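Local coordinates for dicer Related Helicase (PDB 6M6Q), which probably couples ATP hydrolysis to RNA binding as a RIG-I-like helicase of RNA interference, represented here by its all-helical N-terminal domain, at residues E65-A68 with R69-D73; D231-E234 with D235-E239. All blocks are in the same frame, centred on the assembly; numbering follows the deposited sequence. Where two conformers were deposited one is given.

Contact 1. Residues E65-A68 with R69-D73; sequences EEIA and RMIID
Arg69 NH2 is held by two acceptors: it forms a salt bridge to Glu65 OE1 at 3.2 Å and a weak hydrogen bond to Asn47 O in a neighbouring loop. This is the i to i+4 ion pair of an alpha helix, here within helix 63-72. The two side chains run alongside each other. Glu65 starts with CG anti to the backbone N (chi1 -180°) and bends at chi2, which swings its carboxylate over to the arginine. OE1 lies at the guanidinium edge, in its plane, whereas NH2 meets OE1 from above the carboxylate plane, the two planes standing 81° apart. A leucine in place of Arg69 would probably leave the Glu65 carboxylate without its counter-charge and Asn47 O without this donor. In the backbone of the same turn, the bond from Arg69 N to Glu65 O is 3.0 Å and nearly straight, and Met70 N to Glu66 O is equally short. On another side of the helix Ile67 and Ile71 lie side by side, facing helix 94-127, Ile67 CG2 meeting Ile71 CD1 at 3.9 Å. Near the helix end, Ile72 N donates to Ala68 O at 3.1 Å.

Contact 2. Residues D231-E234 with D235-E239; sequences DLVE and DLLTE
Val233 carries CG1 anti to its backbone N (chi1 176°), while Leu237, one turn later, has CG anti to its carbonyl carbon (chi1 -54°); these two settings lay the side chains side by side, pointing the same way, and bring Val233 CG1 within 3.7 Å of Leu237 CD1. The pair is buried against other parts of the domain: Leu228 borders both residues, and helix 33-42 offers Asp38 and Val41 to Val233 and Trp34 to Leu237. The two residues straddle the C-terminal end of helix 231-236, a short helix whose bonding weakens there. Its first turn is sound, with Asp235 N giving a straight bond of 3.0 Å to Asp231 O, but the bonds that follow are weak. Val233 O, for instance, is shared by Leu236 N and Leu237 N. Where the chain leaves the helix, Thr238 OG1 donates a weak hydrogen bond of 3.3 Å to Glu234 O. The Thr238 and Glu234 side chains cross obliquely, Thr238 CG2 standing 3.4 Å from Glu234 OE2. On the more exposed side a water donates to both Leu232 O and Asp235 OD1, at 2.8 Å each, and so joins the carboxylate to the backbone of the preceding turn; Asp235 is described in one of its two conformers, however, which makes this link doubtful.

Both contacts are local, i to i+4 affairs near the C-terminal end of a helix, and both pack against the long helix 94-127, where Ser120 touches Ile71 of contact 1 and Leu236 of contact 2. Arg116 also serves both, bonding to Asp73 O and touching Leu232 and Leu236. The two meet directly where Leu232 CD1 approaches Ile71 O at 3.4 Å, although their centres are 16 Å apart. Contact 1 lies farther from the centre of the chain. Each is partly buried, with isoleucines or a valine and leucines turned inward, but their polar faces differ: a charged pair closes contact 1, whereas contact 2 has no salt bridge across its segments and, beyond one sound backbone bond, has only weak ones and a doubtful water bridge.

Contact 1. Residues E65-A68 with R69-D73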
loop_
_atom_site.group_PDB
_atom_site.type_symbol
_atom_site.label_atom_id
_atom_site.label_comp_id
_atom_site.label_asym_id
_atom_site.label_seq_id
_atom_site.Cartn_x
_atom_site.Cartn_y
_atom_site.Cartn_z
ATOM N N GLU B 65 3.479 -22.224 8.815
ATOM C CA GLU B 65 2.650 -22.966 9.814
ATOM C C GLU B 65 2.067 -21.982 10.844
ATOM O O GLU B 65 0.855 -22.050 11.078
ATOM C CB GLU B 65 3.491 -24.050 10.501
ATOM C CG GLU B 65 2.734 -24.875 11.536
ATOM C CD GLU B 65 2.053 -26.112 10.991
ATOM O OE1 GLU B 65 1.813 -27.048 11.785
ATOM O OE2 GLU B 65 1.761 -26.139 9.787
ATOM N N GLU B 66 2.884 -21.059 11.379
ATOM C CA GLU B 66 2.426 -20.022 12.351
ATOM C C GLU B 66 1.263 -19.229 11.728
ATOM O O GLU B 66 0.230 -19.060 12.403
ATOM C CB GLU B 66 3.563 -19.073 12.759
ATOM C CG GLU B 66 4.509 -19.630 13.810
ATOM C CD GLU B 66 5.667 -18.692 14.132
ATOM O OE1 GLU B 66 6.685 -19.158 14.724
ATOM O OE2 GLU B 66 5.558 -17.491 13.778
ATOM N N ILE B 67 1.450 -18.725 10.509
ATOM C CA ILE B 67 0.473 -17.835 9.827
ATOM C C ILE B 67 -0.832 -18.606 9.636
ATOM O O ILE B 67 -1.884 -18.113 10.111
ATOM C CB ILE B 67 1.050 -17.312 8.510
ATOM C CG1 ILE B 67 2.111 -16.236 8.766
ATOM C CG2 ILE B 67 -0.055 -16.808 7.609
ATOM C CD1 ILE B 67 3.180 -16.160 7.709
ATOM N N ALA B 68 -0.762 -19.784 9.010
ATOM C CA ALA B 68 -1.926 -20.655 8.744
ATOM C C ALA B 68 -2.723 -20.817 10.037
ATOM O O ALA B 68 -3.900 -20.483 10.034
ATOM C CB ALA B 68 -1.496 -21.989 8.180
ATOM N N ARG B 69 -2.083 -21.273 11.110
ATOM C CA ARG B 69 -2.746 -21.485 12.424
ATOM C C ARG B 69 -3.459 -20.204 12.825
ATOM O O ARG B 69 -4.695 -20.226 12.904
ATOM C CB ARG B 69 -1.734 -21.889 13.491
ATOM C CG ARG B 69 -1.039 -23.210 13.209
ATOM C CD ARG B 69 -1.999 -24.217 12.623
ATOM N NE ARG B 69 -1.365 -25.507 12.491
ATOM C CZ ARG B 69 -2.006 -26.659 12.388
ATOM N NH1 ARG B 69 -3.328 -26.700 12.405
ATOM N NH2 ARG B 69 -1.315 -27.774 12.269
ATOM N N MET B 70 -2.720 -19.114 12.986
ATOM C CA MET B 70 -3.285 -17.818 13.438
ATOM C C MET B 70 -4.595 -17.512 12.690
ATOM O O MET B 70 -5.443 -16.864 13.275
ATOM C CB MET B 70 -2.293 -16.686 13.222
ATOM C CG MET B 70 -1.187 -16.671 14.262
ATOM S SD MET B 70 -1.780 -16.164 15.904
ATOM C CE MET B 70 -0.273 -15.469 16.587
ATOM N N ILE B 71 -4.767 -18.047 11.477
ATOM C CA ILE B 71 -5.948 -17.802 10.603
ATOM C C ILE B 71 -7.077 -18.791 10.958
ATOM O O ILE B 71 -8.243 -18.338 11.034
ATOM C CB ILE B 71 -5.544 -17.871 9.112
ATOM C CG1 ILE B 71 -4.616 -16.711 8.717
ATOM C CG2 ILE B 71 -6.775 -17.943 8.207
ATOM C CD1 ILE B 71 -3.933 -16.908 7.377
ATOM N N ILE B 72 -6.764 -20.080 11.151
ATOM C CA ILE B 72 -7.780 -21.186 11.231
ATOM C C ILE B 72 -8.021 -21.612 12.690
ATOM O O ILE B 72 -9.103 -22.168 12.953
ATOM C CB ILE B 72 -7.374 -22.389 10.362
ATOM C CG1 ILE B 72 -6.006 -22.954 10.756
ATOM C CG2 ILE B 72 -7.435 -22.016 8.894
ATOM C CD1 ILE B 72 -5.635 -24.226 10.023
ATOM N N ASP B 73 -7.046 -21.396 13.586
ATOM C CA ASP B 73 -7.157 -21.675 15.053
ATOM C C ASP B 73 -8.501 -21.157 15.575
ATOM O O ASP B 73 -8.857 -20.000 15.281
ATOM C CB ASP B 73 -6.013 -21.036 15.857
ATOM C CG ASP B 73 -4.761 -21.904 15.990
ATOM O OD1 ASP B 73 -4.724 -23.012 15.373
ATOM O OD2 ASP B 73 -3.827 -21.467 16.699
#

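Contact 2. Residues D231-E234 with D235-E239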
loop_
_atom_site.group_PDB
_atom_site.type_symbol
_atom_site.label_atom_id
_atom_site.label_comp_id
_atom_site.label_asym_id
_atom_site.label_seq_id
_atom_site.Cartn_x
_atom_site.Cartn_y
_atom_site.Cartn_z
ATOM N N ASP B 231 -17.487 -19.702 6.732
ATOM C CA ASP B 231 -18.009 -18.666 7.656
ATOM C C ASP B 231 -16.843 -17.782 8.091
ATOM O O ASP B 231 -17.048 -16.547 8.183
ATOM C CB ASP B 231 -18.757 -19.307 8.830
ATOM C CG ASP B 231 -20.040 -20.012 8.403
ATOM O OD1 ASP B 231 -21.067 -19.832 9.085
ATOM O OD2 ASP B 231 -20.006 -20.715 7.373
ATOM N N LEU B 232 -15.653 -18.383 8.269
ATOM C CA LEU B 232 -14.433 -17.732 8.834
ATOM C C LEU B 232 -14.063 -16.498 8.001
ATOM O O LEU B 232 -13.809 -15.436 8.603
ATOM C CB LEU B 232 -13.288 -18.747 8.849
ATOM C CG LEU B 232 -12.008 -18.315 9.568
ATOM C CD1 LEU B 232 -11.351 -19.508 10.244
ATOM C CD2 LEU B 232 -11.019 -17.645 8.615
ATOM N N VAL B 233 -13.986 -16.644 6.680
ATOM C CA VAL B 233 -13.538 -15.568 5.756
ATOM C C VAL B 233 -14.698 -14.587 5.578
ATOM O O VAL B 233 -14.463 -13.376 5.588
ATOM C CB VAL B 233 -13.038 -16.142 4.411
ATOM C CG1 VAL B 233 -12.671 -15.037 3.416
ATOM C CG2 VAL B 233 -11.854 -17.093 4.608
ATOM N N GLU B 234 -15.917 -15.089 5.516
ATOM C CA GLU B 234 -17.122 -14.247 5.348
ATOM C C GLU B 234 -17.177 -13.161 6.438
ATOM O O GLU B 234 -17.303 -11.995 6.069
ATOM C CB GLU B 234 -18.378 -15.105 5.374
ATOM C CG GLU B 234 -19.639 -14.293 5.155
ATOM C CD GLU B 234 -19.783 -13.729 3.753
ATOM O OE1 GLU B 234 -19.777 -14.550 2.784
ATOM O OE2 GLU B 234 -19.910 -12.466 3.619
ATOM N N ASP B 235 -17.108 -13.549 7.727
ATOM C CA ASP B 235 -17.267 -12.623 8.891
ATOM C C ASP B 235 -15.979 -11.800 9.092
ATOM O O ASP B 235 -16.018 -10.735 9.861
ATOM C CB ASP B 235 -17.661 -13.396 10.156
ATOM C CG ASP B 235 -16.484 -13.886 10.986
ATOM O OD1 ASP B 235 -16.289 -15.120 11.051
ATOM O OD2 ASP B 235 -15.791 -13.029 11.594
ATOM N N LEU B 236 -14.888 -12.239 8.497
ATOM C CA LEU B 236 -13.591 -11.541 8.564
ATOM C C LEU B 236 -13.667 -10.268 7.714
ATOM O O LEU B 236 -13.021 -9.282 8.095
ATOM C CB LEU B 236 -12.521 -12.513 8.086
ATOM C CG LEU B 236 -11.112 -11.967 7.951
ATOM C CD1 LEU B 236 -10.553 -11.562 9.300
ATOM C CD2 LEU B 236 -10.219 -13.011 7.307
ATOM N N LEU B 237 -14.487 -10.275 6.655
ATOM C CA LEU B 237 -14.565 -9.192 5.638
ATOM C C LEU B 237 -15.846 -8.354 5.800
ATOM O O LEU B 237 -15.971 -7.349 5.075
ATOM C CB LEU B 237 -14.508 -9.832 4.247
ATOM C CG LEU B 237 -13.310 -10.750 3.998
ATOM C CD1 LEU B 237 -13.457 -11.508 2.690
ATOM C CD2 LEU B 237 -12.019 -9.955 4.004
ATOM N N THR B 238 -16.777 -8.752 6.677
ATOM C CA THR B 238 -18.079 -8.038 6.881
ATOM C C THR B 238 -18.003 -7.172 8.135
ATOM O O THR B 238 -17.721 -7.706 9.214
ATOM C CB THR B 238 -19.294 -8.983 6.923
ATOM O OG1 THR B 238 -19.118 -9.985 7.919
ATOM C CG2 THR B 238 -19.553 -9.670 5.597
ATOM N N GLU B 239 -18.280 -5.879 7.974
ATOM C CA GLU B 239 -18.360 -4.858 9.062
ATOM C C GLU B 239 -19.671 -5.032 9.845
ATOM O O GLU B 239 -19.616 -5.640 10.935
ATOM C CB GLU B 239 -18.278 -3.452 8.454
ATOM C CG GLU B 239 -19.222 -3.241 7.268
ATOM C CD GLU B 239 -18.623 -3.508 5.888
ATOM O OE1 GLU B 239 -17.908 -4.521 5.735
ATOM O OE2 GLU B 239 -18.870 -2.698 4.971
HETATM O O HOH W 1 -13.500 -15.353 11.421
#